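Response regulator aspartate phosphatase I (Bacillus subtilis subsp. subtilis, PDB 4I1A) dephosphorylates the sporulation phosphotransferase Spo0F and activates excision and transfer of the mobile element ICEBs1 by causing inactivation of its repressor ImmR. Local coordinates at residues Q277-A282 with G310-D315; F267-V272 with L283-K288; L101-Y106 with E139-E144. All coordinates share one frame; numbering follows the deposited sequence.

Contact 1 (Q277-A282 with G310-D315); sequences QNYNVA and GLFFSD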
loop_
_atom_site.group_PDB
_atom_site.type_symbol
_atom_site.label_atom_id
_atom_site.label_comp_id
_atom_site.label_asym_id
_atom_site.label_seq_id
_atom_site.Cartn_x
_atom_site.Cartn_y
_atom_site.Cartn_z
ATOM N N GLN A 277 -16.238 -13.440 -10.576
ATOM C CA GLN A 277 -17.625 -13.864 -10.387
ATOM C C GLN A 277 -17.753 -15.081 -9.476
ATOM O O GLN A 277 -18.767 -15.790 -9.516
ATOM C CB GLN A 277 -18.334 -14.126 -11.719
ATOM C CG GLN A 277 -18.406 -12.913 -12.645
ATOM C CD GLN A 277 -17.311 -12.925 -13.685
ATOM O OE1 GLN A 277 -17.305 -13.772 -14.582
ATOM N NE2 GLN A 277 -16.369 -11.993 -13.569
ATOM N N ASN A 278 -16.741 -15.319 -8.643
ATOM C CA ASN A 278 -16.850 -16.363 -7.631
ATOM C C ASN A 278 -17.556 -15.807 -6.404
ATOM O O ASN A 278 -16.961 -15.656 -5.343
ATOM C CB ASN A 278 -15.476 -16.922 -7.275
ATOM C CG ASN A 278 -14.835 -17.674 -8.430
ATOM O OD1 ASN A 278 -15.525 -18.263 -9.263
ATOM N ND2 ASN A 278 -13.504 -17.660 -8.480
ATOM N N TYR A 279 -18.838 -15.508 -6.578
ATOM C CA TYR A 279 -19.621 -14.713 -5.631
ATOM C C TYR A 279 -19.870 -15.418 -4.305
ATOM O O TYR A 279 -19.966 -14.778 -3.264
ATOM C CB TYR A 279 -20.946 -14.275 -6.279
ATOM C CG TYR A 279 -20.742 -13.348 -7.467
ATOM C CD1 TYR A 279 -19.923 -12.224 -7.365
ATOM C CD2 TYR A 279 -21.338 -13.614 -8.695
ATOM C CE1 TYR A 279 -19.727 -11.377 -8.455
ATOM C CE2 TYR A 279 -21.144 -12.783 -9.780
ATOM C CZ TYR A 279 -20.340 -11.666 -9.658
ATOM O OH TYR A 279 -20.151 -10.838 -10.742
ATOM N N ASN A 280 -19.955 -16.740 -4.340
ATOM C CA ASN A 280 -20.188 -17.509 -3.123
ATOM C C ASN A 280 -18.979 -17.604 -2.206
ATOM O O ASN A 280 -19.094 -17.424 -1.004
ATOM C CB ASN A 280 -20.713 -18.895 -3.471
ATOM C CG ASN A 280 -22.134 -18.850 -3.951
ATOM O OD1 ASN A 280 -22.992 -18.239 -3.308
ATOM N ND2 ASN A 280 -22.394 -19.471 -5.100
ATOM N N VAL A 281 -17.823 -17.892 -2.782
ATOM C CA VAL A 281 -16.583 -17.924 -2.026
ATOM C C VAL A 281 -16.194 -16.515 -1.550
ATOM O O VAL A 281 -15.622 -16.337 -0.466
ATOM C CB VAL A 281 -15.458 -18.545 -2.879
ATOM C CG1 VAL A 281 -14.079 -18.330 -2.245
ATOM C CG2 VAL A 281 -15.737 -20.029 -3.098
ATOM N N ALA A 282 -16.519 -15.517 -2.362
ATOM C CA ALA A 282 -16.166 -14.144 -2.043
ATOM C C ALA A 282 -16.975 -13.687 -0.840
ATOM O O ALA A 282 -16.464 -12.979 0.034
ATOM C CB ALA A 282 -16.415 -13.208 -3.268
ATOM N N GLY A 310 -22.356 -3.117 -1.803
ATOM C CA GLY A 310 -23.302 -2.458 -2.690
ATOM C C GLY A 310 -23.116 -2.946 -4.116
ATOM O O GLY A 310 -24.068 -3.062 -4.871
ATOM N N LEU A 311 -21.866 -3.220 -4.468
ATOM C CA LEU A 311 -21.496 -3.741 -5.775
ATOM C C LEU A 311 -21.948 -5.193 -5.953
ATOM O O LEU A 311 -22.508 -5.538 -6.984
ATOM C CB LEU A 311 -19.968 -3.659 -5.910
ATOM C CG LEU A 311 -19.242 -2.957 -7.060
ATOM C CD1 LEU A 311 -20.014 -1.793 -7.636
ATOM C CD2 LEU A 311 -17.883 -2.504 -6.558
ATOM N N PHE A 312 -21.702 -6.053 -4.961
ATOM C CA PHE A 312 -21.845 -7.501 -5.188
ATOM C C PHE A 312 -22.816 -8.263 -4.287
ATOM O O PHE A 312 -23.375 -9.281 -4.709
ATOM C CB PHE A 312 -20.470 -8.203 -5.096
ATOM C CG PHE A 312 -19.430 -7.656 -6.050
ATOM C CD1 PHE A 312 -19.581 -7.792 -7.424
ATOM C CD2 PHE A 312 -18.297 -7.022 -5.574
ATOM C CE1 PHE A 312 -18.629 -7.285 -8.300
ATOM C CE2 PHE A 312 -17.348 -6.515 -6.446
ATOM C CZ PHE A 312 -17.513 -6.655 -7.815
ATOM N N PHE A 313 -22.987 -7.809 -3.046
ATOM C CA PHE A 313 -23.570 -8.665 -2.009
ATOM C C PHE A 313 -24.901 -8.184 -1.411
ATOM O O PHE A 313 -25.331 -8.645 -0.355
ATOM C CB PHE A 313 -22.526 -8.909 -0.913
ATOM C CG PHE A 313 -21.256 -9.532 -1.432
ATOM C CD1 PHE A 313 -21.297 -10.707 -2.176
ATOM C CD2 PHE A 313 -20.031 -8.929 -1.207
ATOM C CE1 PHE A 313 -20.131 -11.281 -2.661
ATOM C CE2 PHE A 313 -18.849 -9.497 -1.697
ATOM C CZ PHE A 313 -18.898 -10.668 -2.417
ATOM N N SER A 314 -25.540 -7.250 -2.098
ATOM C CA SER A 314 -26.884 -6.816 -1.765
ATOM C C SER A 314 -27.664 -7.075 -3.034
ATOM O O SER A 314 -27.241 -7.884 -3.868
ATOM C CB SER A 314 -26.903 -5.332 -1.389
ATOM O OG SER A 314 -25.993 -4.579 -2.185
ATOM N N ASP A 315 -28.791 -6.413 -3.214
ATOM C CA ASP A 315 -29.506 -6.630 -4.463
ATOM C C ASP A 315 -29.330 -5.435 -5.385
ATOM O O ASP A 315 -30.206 -5.102 -6.174
ATOM C CB ASP A 315 -30.981 -6.938 -4.223
ATOM C CG ASP A 315 -31.609 -7.683 -5.387
ATOM O OD1 ASP A 315 -30.847 -8.282 -6.178
ATOM O OD2 ASP A 315 -32.856 -7.674 -5.511
#
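Phe313 pushes the edge of its ring against the first turn of helix 279-295, and this is the closely packed part of the contact. Its CG stands beside the backbone N and opposite the carbonyl carbon (chi1 -58°), which carries the ring across to that helix. CZ of Phe313 lies 3.7 Å from CB of Ala282, while its CE1 comes within 3.6 Å of the backbone O of Tyr279, both partners lying near the ring plane. One face of the Phe313 ring rests on CB of its own neighbour Phe312, and its ring also meets that of Phe286 with planes at about 45°. The solvent side is looser. There Tyr279, an exposed residue, reaches Phe312 chiefly through one pair of ring carbons, CE1 to CD1 at 3.7 Å. The ring centroids stand 6.0 Å apart with planes at 32°, an oblique pairing. Phe312 also packs on Tyr271 and Ala274 of helix 261-275, a helix closed by a Schellman motif with Gln277 as C-prime residue. The contact thus joins the first turn of helix 279-295 to the last part of helix 299-313, in the predicted TPR 5. Ring carbons, a methyl group and one backbone carbonyl do the joining, so cohesion here comes from shape and exclusion of water rather than from directional bonds.

Contact 2 (F267-V272 with L283-K288); sequences FTLTYV and LIYFRK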
loop_
_atom_site.group_PDB
_atom_site.type_symbol
_atom_site.label_atom_id
_atom_site.label_comp_id
_atom_site.label_asym_id
_atom_site.label_seq_id
_atom_site.Cartn_x
_atom_site.Cartn_y
_atom_site.Cartn_z
ATOM N N PHE A 267 -9.955 -8.097 2.466
ATOM C CA PHE A 267 -10.654 -7.206 1.567
ATOM C C PHE A 267 -10.247 -7.494 0.126
ATOM O O PHE A 267 -11.103 -7.716 -0.744
ATOM C CB PHE A 267 -10.394 -5.741 1.933
ATOM C CG PHE A 267 -10.972 -4.776 0.941
ATOM C CD1 PHE A 267 -12.292 -4.360 1.057
ATOM C CD2 PHE A 267 -10.214 -4.319 -0.139
ATOM C CE1 PHE A 267 -12.845 -3.489 0.133
ATOM C CE2 PHE A 267 -10.764 -3.450 -1.074
ATOM C CZ PHE A 267 -12.081 -3.031 -0.936
ATOM N N THR A 268 -8.938 -7.496 -0.108
ATOM C CA THR A 268 -8.371 -7.734 -1.436
ATOM C C THR A 268 -8.775 -9.111 -1.959
ATOM O O THR A 268 -9.118 -9.270 -3.132
ATOM C CB THR A 268 -6.825 -7.600 -1.406
ATOM O OG1 THR A 268 -6.476 -6.399 -0.706
ATOM C CG2 THR A 268 -6.224 -7.554 -2.831
ATOM N N LEU A 269 -8.751 -10.101 -1.073
ATOM C CA LEU A 269 -9.176 -11.451 -1.415
ATOM C C LEU A 269 -10.643 -11.458 -1.849
ATOM O O LEU A 269 -10.990 -12.044 -2.878
ATOM C CB LEU A 269 -8.960 -12.379 -0.217
ATOM C CG LEU A 269 -9.070 -13.894 -0.407
ATOM C CD1 LEU A 269 -8.334 -14.364 -1.651
ATOM C CD2 LEU A 269 -8.521 -14.602 0.819
ATOM N N THR A 270 -11.494 -10.790 -1.075
ATOM C CA THR A 270 -12.916 -10.717 -1.383
ATOM C C THR A 270 -13.120 -10.116 -2.763
ATOM O O THR A 270 -13.874 -10.640 -3.595
ATOM C CB THR A 270 -13.677 -9.824 -0.371
ATOM O OG1 THR A 270 -13.489 -10.320 0.960
ATOM C CG2 THR A 270 -15.166 -9.784 -0.699
ATOM N N TYR A 271 -12.451 -8.996 -2.995
ATOM C CA TYR A 271 -12.611 -8.279 -4.248
ATOM C C TYR A 271 -12.138 -9.121 -5.440
ATOM O O TYR A 271 -12.839 -9.227 -6.451
ATOM C CB TYR A 271 -11.869 -6.944 -4.186
ATOM C CG TYR A 271 -12.377 -5.928 -5.171
ATOM C CD1 TYR A 271 -13.462 -6.210 -6.001
ATOM C CD2 TYR A 271 -11.775 -4.684 -5.276
ATOM C CE1 TYR A 271 -13.924 -5.273 -6.908
ATOM C CE2 TYR A 271 -12.226 -3.747 -6.168
ATOM C CZ TYR A 271 -13.298 -4.042 -6.983
ATOM O OH TYR A 271 -13.730 -3.093 -7.870
ATOM N N VAL A 272 -10.954 -9.720 -5.304
ATOM C CA VAL A 272 -10.396 -10.579 -6.343
ATOM C C VAL A 272 -11.364 -11.698 -6.757
ATOM O O VAL A 272 -11.551 -11.969 -7.948
ATOM C CB VAL A 272 -9.026 -11.161 -5.906
ATOM C CG1 VAL A 272 -8.676 -12.417 -6.687
ATOM C CG2 VAL A 272 -7.948 -10.112 -6.059
ATOM N N LEU A 283 -18.238 -14.109 -0.802
ATOM C CA LEU A 283 -19.168 -13.725 0.258
ATOM C C LEU A 283 -18.698 -14.225 1.627
ATOM O O LEU A 283 -18.994 -13.643 2.670
ATOM C CB LEU A 283 -20.559 -14.278 -0.059
ATOM C CG LEU A 283 -21.710 -13.863 0.846
ATOM C CD1 LEU A 283 -21.786 -12.352 0.916
ATOM C CD2 LEU A 283 -23.036 -14.469 0.359
ATOM N N ILE A 284 -17.944 -15.313 1.614
ATOM C CA ILE A 284 -17.377 -15.858 2.835
ATOM C C ILE A 284 -16.248 -14.965 3.361
ATOM O O ILE A 284 -16.180 -14.679 4.560
ATOM C CB ILE A 284 -16.888 -17.289 2.589
ATOM C CG1 ILE A 284 -18.100 -18.221 2.515
ATOM C CG2 ILE A 284 -15.887 -17.707 3.653
ATOM C CD1 ILE A 284 -17.830 -19.539 1.851
ATOM N N TYR A 285 -15.382 -14.503 2.461
ATOM C CA TYR A 285 -14.306 -13.593 2.843
ATOM C C TYR A 285 -14.852 -12.195 3.129
ATOM O O TYR A 285 -14.278 -11.443 3.916
ATOM C CB TYR A 285 -13.213 -13.551 1.763
ATOM C CG TYR A 285 -12.446 -14.853 1.646
ATOM C CD1 TYR A 285 -11.599 -15.275 2.665
ATOM C CD2 TYR A 285 -12.571 -15.664 0.522
ATOM C CE1 TYR A 285 -10.903 -16.476 2.569
ATOM C CE2 TYR A 285 -11.877 -16.861 0.418
ATOM C CZ TYR A 285 -11.043 -17.261 1.441
ATOM O OH TYR A 285 -10.344 -18.446 1.340
ATOM N N PHE A 286 -15.964 -11.854 2.481
ATOM C CA PHE A 286 -16.664 -10.600 2.739
ATOM C C PHE A 286 -17.175 -10.513 4.181
ATOM O O PHE A 286 -16.891 -9.539 4.872
ATOM C CB PHE A 286 -17.832 -10.418 1.757
ATOM C CG PHE A 286 -18.733 -9.258 2.094
ATOM C CD1 PHE A 286 -18.379 -7.961 1.734
ATOM C CD2 PHE A 286 -19.937 -9.463 2.765
ATOM C CE1 PHE A 286 -19.209 -6.882 2.052
ATOM C CE2 PHE A 286 -20.774 -8.392 3.091
ATOM C CZ PHE A 286 -20.407 -7.096 2.735
ATOM N N ARG A 287 -17.919 -11.526 4.633
ATOM C CA ARG A 287 -18.477 -11.514 5.994
ATOM C C ARG A 287 -17.387 -11.556 7.043
ATOM O O ARG A 287 -17.522 -10.974 8.117
ATOM C CB ARG A 287 -19.442 -12.686 6.236
ATOM C CG ARG A 287 -20.664 -12.678 5.328
ATOM C CD ARG A 287 -21.453 -13.968 5.491
ATOM N NE ARG A 287 -22.770 -13.912 4.858
ATOM C CZ ARG A 287 -23.249 -14.850 4.044
ATOM N NH1 ARG A 287 -22.511 -15.914 3.747
ATOM N NH2 ARG A 287 -24.464 -14.723 3.524
ATOM N N LYS A 288 -16.314 -12.266 6.730
ATOM C CA LYS A 288 -15.233 -12.447 7.679
ATOM C C LYS A 288 -14.445 -11.134 7.822
ATOM O O LYS A 288 -14.098 -10.715 8.926
ATOM C CB LYS A 288 -14.343 -13.618 7.238
ATOM C CG LYS A 288 -13.082 -13.824 8.055
ATOM C CD LYS A 288 -12.677 -15.302 8.080
ATOM C CE LYS A 288 -12.777 -15.973 6.704
ATOM N NZ LYS A 288 -12.805 -17.473 6.819
#
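Leu269 sets its CD2 methyl over one face of the Tyr285 ring, a CH-pi contact with the carbon 3.6 Å from the ring centroid and 16° off the normal. The closest ring atom is CE1, 3.5 Å from CD2. Leu251 of helix 240-257 touches both side chains, extending this apolar patch to a third helix. A second apolar contact involves Thr270, whose CG2 packs 3.7 Å from CB of Phe286, at the edge of that ring and near its plane. The polar branch of Thr270 behaves differently. With OG1 beside its own backbone N (chi1 -58°), the hydroxyl is bonded to the carbonyl O of Leu266 one turn earlier in the same helix; across the interface it merely abuts the Tyr285 backbone, 3.2 Å from its C. The close approach of the backbones is consistent with the small Thr270 lying between them: the segment axes come within 8.3 Å at 153°, nearly antiparallel, and the CA atoms of Thr270 and Tyr285 are 5.3 Å apart. Such antiparallel neighbours are the staple of tetratricopeptide repeat proteins. The buried hydroxyl has its bond within its own helix, so that across the interface it only packs, alongside the methyl and ring contacts.

Contact 3 (L101-Y106 with E139-E144); sequences LEYYFY and EIEKAE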
loop_
_atom_site.group_PDB
_atom_site.type_symbol
_atom_site.label_atom_id
_atom_site.label_comp_id
_atom_site.label_asym_id
_atom_site.label_seq_id
_atom_site.Cartn_x
_atom_site.Cartn_y
_atom_site.Cartn_z
ATOM N N LEU A 101 29.004 13.450 15.268
ATOM C CA LEU A 101 28.048 13.892 16.276
ATOM C C LEU A 101 27.085 14.929 15.712
ATOM O O LEU A 101 25.911 14.961 16.077
ATOM C CB LEU A 101 28.772 14.471 17.493
ATOM C CG LEU A 101 28.647 13.678 18.796
ATOM C CD1 LEU A 101 29.374 12.339 18.699
ATOM C CD2 LEU A 101 29.154 14.494 19.980
ATOM N N GLU A 102 27.595 15.776 14.820
ATOM C CA GLU A 102 26.802 16.844 14.219
ATOM C C GLU A 102 25.788 16.319 13.204
ATOM O O GLU A 102 24.631 16.751 13.186
ATOM C CB GLU A 102 27.713 17.878 13.556
ATOM C CG GLU A 102 26.972 19.097 13.028
ATOM C CD GLU A 102 27.903 20.136 12.448
ATOM O OE1 GLU A 102 29.104 19.831 12.285
ATOM O OE2 GLU A 102 27.434 21.259 12.156
ATOM N N TYR A 103 26.233 15.398 12.353
ATOM C CA TYR A 103 25.340 14.718 11.424
ATOM C C TYR A 103 24.246 14.002 12.196
ATOM O O TYR A 103 23.075 14.066 11.823
ATOM C CB TYR A 103 26.118 13.732 10.550
ATOM C CG TYR A 103 25.347 12.484 10.147
ATOM C CD1 TYR A 103 24.433 12.506 9.097
ATOM C CD2 TYR A 103 25.557 11.277 10.803
ATOM C CE1 TYR A 103 23.744 11.360 8.728
ATOM C CE2 TYR A 103 24.874 10.135 10.441
ATOM C CZ TYR A 103 23.972 10.179 9.405
ATOM O OH TYR A 103 23.297 9.029 9.058
ATOM N N TYR A 104 24.638 13.333 13.279
ATOM C CA TYR A 104 23.694 12.607 14.123
ATOM C C TYR A 104 22.571 13.515 14.606
ATOM O O TYR A 104 21.407 13.128 14.576
ATOM C CB TYR A 104 24.396 11.961 15.321
ATOM C CG TYR A 104 25.123 10.665 15.004
ATOM C CD1 TYR A 104 24.855 9.956 13.838
ATOM C CD2 TYR A 104 26.076 10.146 15.881
ATOM C CE1 TYR A 104 25.519 8.771 13.552
ATOM C CE2 TYR A 104 26.741 8.964 15.603
ATOM C CZ TYR A 104 26.462 8.281 14.438
ATOM O OH TYR A 104 27.124 7.105 14.158
ATOM N N PHE A 105 22.915 14.724 15.035
ATOM C CA PHE A 105 21.897 15.642 15.525
ATOM C C PHE A 105 20.885 15.982 14.436
ATOM O O PHE A 105 19.680 15.822 14.630
ATOM C CB PHE A 105 22.509 16.923 16.085
ATOM C CG PHE A 105 21.522 18.048 16.200
ATOM C CD1 PHE A 105 20.522 18.015 17.158
ATOM C CD2 PHE A 105 21.576 19.128 15.335
ATOM C CE1 PHE A 105 19.599 19.043 17.257
ATOM C CE2 PHE A 105 20.656 20.162 15.430
ATOM C CZ PHE A 105 19.667 20.117 16.391
ATOM N N TYR A 106 21.380 16.450 13.294
ATOM C CA TYR A 106 20.514 16.773 12.166
ATOM C C TYR A 106 19.723 15.550 11.696
ATOM O O TYR A 106 18.573 15.671 11.278
ATOM C CB TYR A 106 21.324 17.370 11.012
ATOM C CG TYR A 106 21.823 18.776 11.276
ATOM C CD1 TYR A 106 21.052 19.688 11.994
ATOM C CD2 TYR A 106 23.067 19.191 10.818
ATOM C CE1 TYR A 106 21.506 20.973 12.244
ATOM C CE2 TYR A 106 23.529 20.474 11.061
ATOM C CZ TYR A 106 22.744 21.362 11.775
ATOM O OH TYR A 106 23.197 22.645 12.022
ATOM N N GLU A 139 29.403 1.904 6.114
ATOM C CA GLU A 139 28.582 1.937 4.918
ATOM C C GLU A 139 27.109 1.819 5.300
ATOM O O GLU A 139 26.223 2.252 4.552
ATOM C CB GLU A 139 28.974 0.781 3.997
ATOM C CG GLU A 139 29.052 1.139 2.518
ATOM C CD GLU A 139 29.367 -0.066 1.644
ATOM O OE1 GLU A 139 29.292 0.059 0.402
ATOM O OE2 GLU A 139 29.686 -1.140 2.199
ATOM N N ILE A 140 26.849 1.241 6.468
ATOM C CA ILE A 140 25.478 0.953 6.869
ATOM C C ILE A 140 24.814 2.034 7.723
ATOM O O ILE A 140 23.601 1.992 7.921
ATOM C CB ILE A 140 25.345 -0.426 7.552
ATOM C CG1 ILE A 140 26.083 -0.441 8.892
ATOM C CG2 ILE A 140 25.840 -1.524 6.623
ATOM C CD1 ILE A 140 25.160 -0.420 10.100
ATOM N N GLU A 141 25.589 2.988 8.236
ATOM C CA GLU A 141 24.976 4.158 8.859
ATOM C C GLU A 141 24.516 5.122 7.763
ATOM O O GLU A 141 23.542 5.849 7.935
ATOM C CB GLU A 141 25.914 4.847 9.859
ATOM C CG GLU A 141 25.498 4.686 11.333
ATOM C CD GLU A 141 24.131 5.304 11.664
ATOM O OE1 GLU A 141 23.486 4.847 12.637
ATOM O OE2 GLU A 141 23.701 6.250 10.965
ATOM N N LYS A 142 25.226 5.109 6.636
ATOM C CA LYS A 142 24.790 5.796 5.426
ATOM C C LYS A 142 23.514 5.156 4.900
ATOM O O LYS A 142 22.552 5.846 4.540
ATOM C CB LYS A 142 25.855 5.686 4.338
ATOM C CG LYS A 142 26.919 6.759 4.366
ATOM C CD LYS A 142 27.909 6.589 3.213
ATOM C CE LYS A 142 28.949 5.510 3.508
ATOM N NZ LYS A 142 29.996 5.435 2.449
ATOM N N ALA A 143 23.525 3.827 4.837
ATOM C CA ALA A 143 22.383 3.085 4.325
ATOM C C ALA A 143 21.165 3.377 5.192
ATOM O O ALA A 143 20.088 3.640 4.674
ATOM C CB ALA A 143 22.680 1.587 4.277
ATOM N N GLU A 144 21.350 3.355 6.509
ATOM C CA GLU A 144 20.282 3.697 7.439
ATOM C C GLU A 144 19.751 5.100 7.148
ATOM O O GLU A 144 18.544 5.327 7.167
ATOM C CB GLU A 144 20.759 3.567 8.892
ATOM C CG GLU A 144 20.837 2.121 9.395
ATOM C CD GLU A 144 21.767 1.947 10.600
ATOM O OE1 GLU A 144 22.572 2.860 10.878
ATOM O OE2 GLU A 144 21.695 0.890 11.267
#
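Glu141 bends at its second torsion (chi2 -62°), which turns its carboxylate toward two tyrosines of helix 102-115, while Tyr104, its CG beside the backbone N and opposite the carbonyl carbon (chi1 -79°), swings its ring across to meet it. Tyr103 leaves its helix toward helix 139-155, and its OH donates a weak hydrogen bond to OE2 of Glu141 at 3.4 Å, with ring and carboxylate planes 77° apart. The same OE2 lies near the plane of the Tyr104 ring, 4.0 Å from CE1, so the carboxylate oxygen faces a ring edge, which may offer it a slight electrostatic attraction. OH of Tyr104 passes 4.1 Å from CG of Glu141. The packing is consistent with the helical hairpins of the large TPR domain of Rap proteins; helix 119-129 comes between the two helices in sequence, and its Ala129 packs against Tyr103. The backbones stay well separated, the CA atoms of Tyr104 and Glu141 being 10.0 Å apart, so long side chains do the bridging. On the other branch of the carboxylate, OE1 of Glu141 stands 2.8 Å from OE1 of Glu144; two such oxygens would probably repel unless a proton is shared or the ionisation of one is shifted. An alanine at Glu141 is likely to leave the Tyr103 hydroxyl without its carboxylate acceptor and to open a gap beside the edge of Tyr104. Farther back, the Tyr103 ring meets Phe107 of its own helix and touches Leu133 in the loop ahead of helix 139-155.

Contacts 1 and 2 form one continuous patch with centres 9 Å apart, sharing helix 279-295, whose first turn serves contact 1 and whose next turns serve contact 2. Phe313 is one joint between them, its CD1 lying 3.5 Å from CD1 of Leu283; another is the backbone O of Ala282, 3.5 Å from CG2 of Thr270. Together they tie helices 261-275, 279-295 and 299-313 to one another. Contact 3 lies on the opposite side of the chain's centre, its own centre about 44 Å from that of contact 2 and 52 Å from that of contact 1. It belongs to the beginning of the modelled chain, whereas contact 1 and one segment of contact 2 fall in the predicted TPR 5.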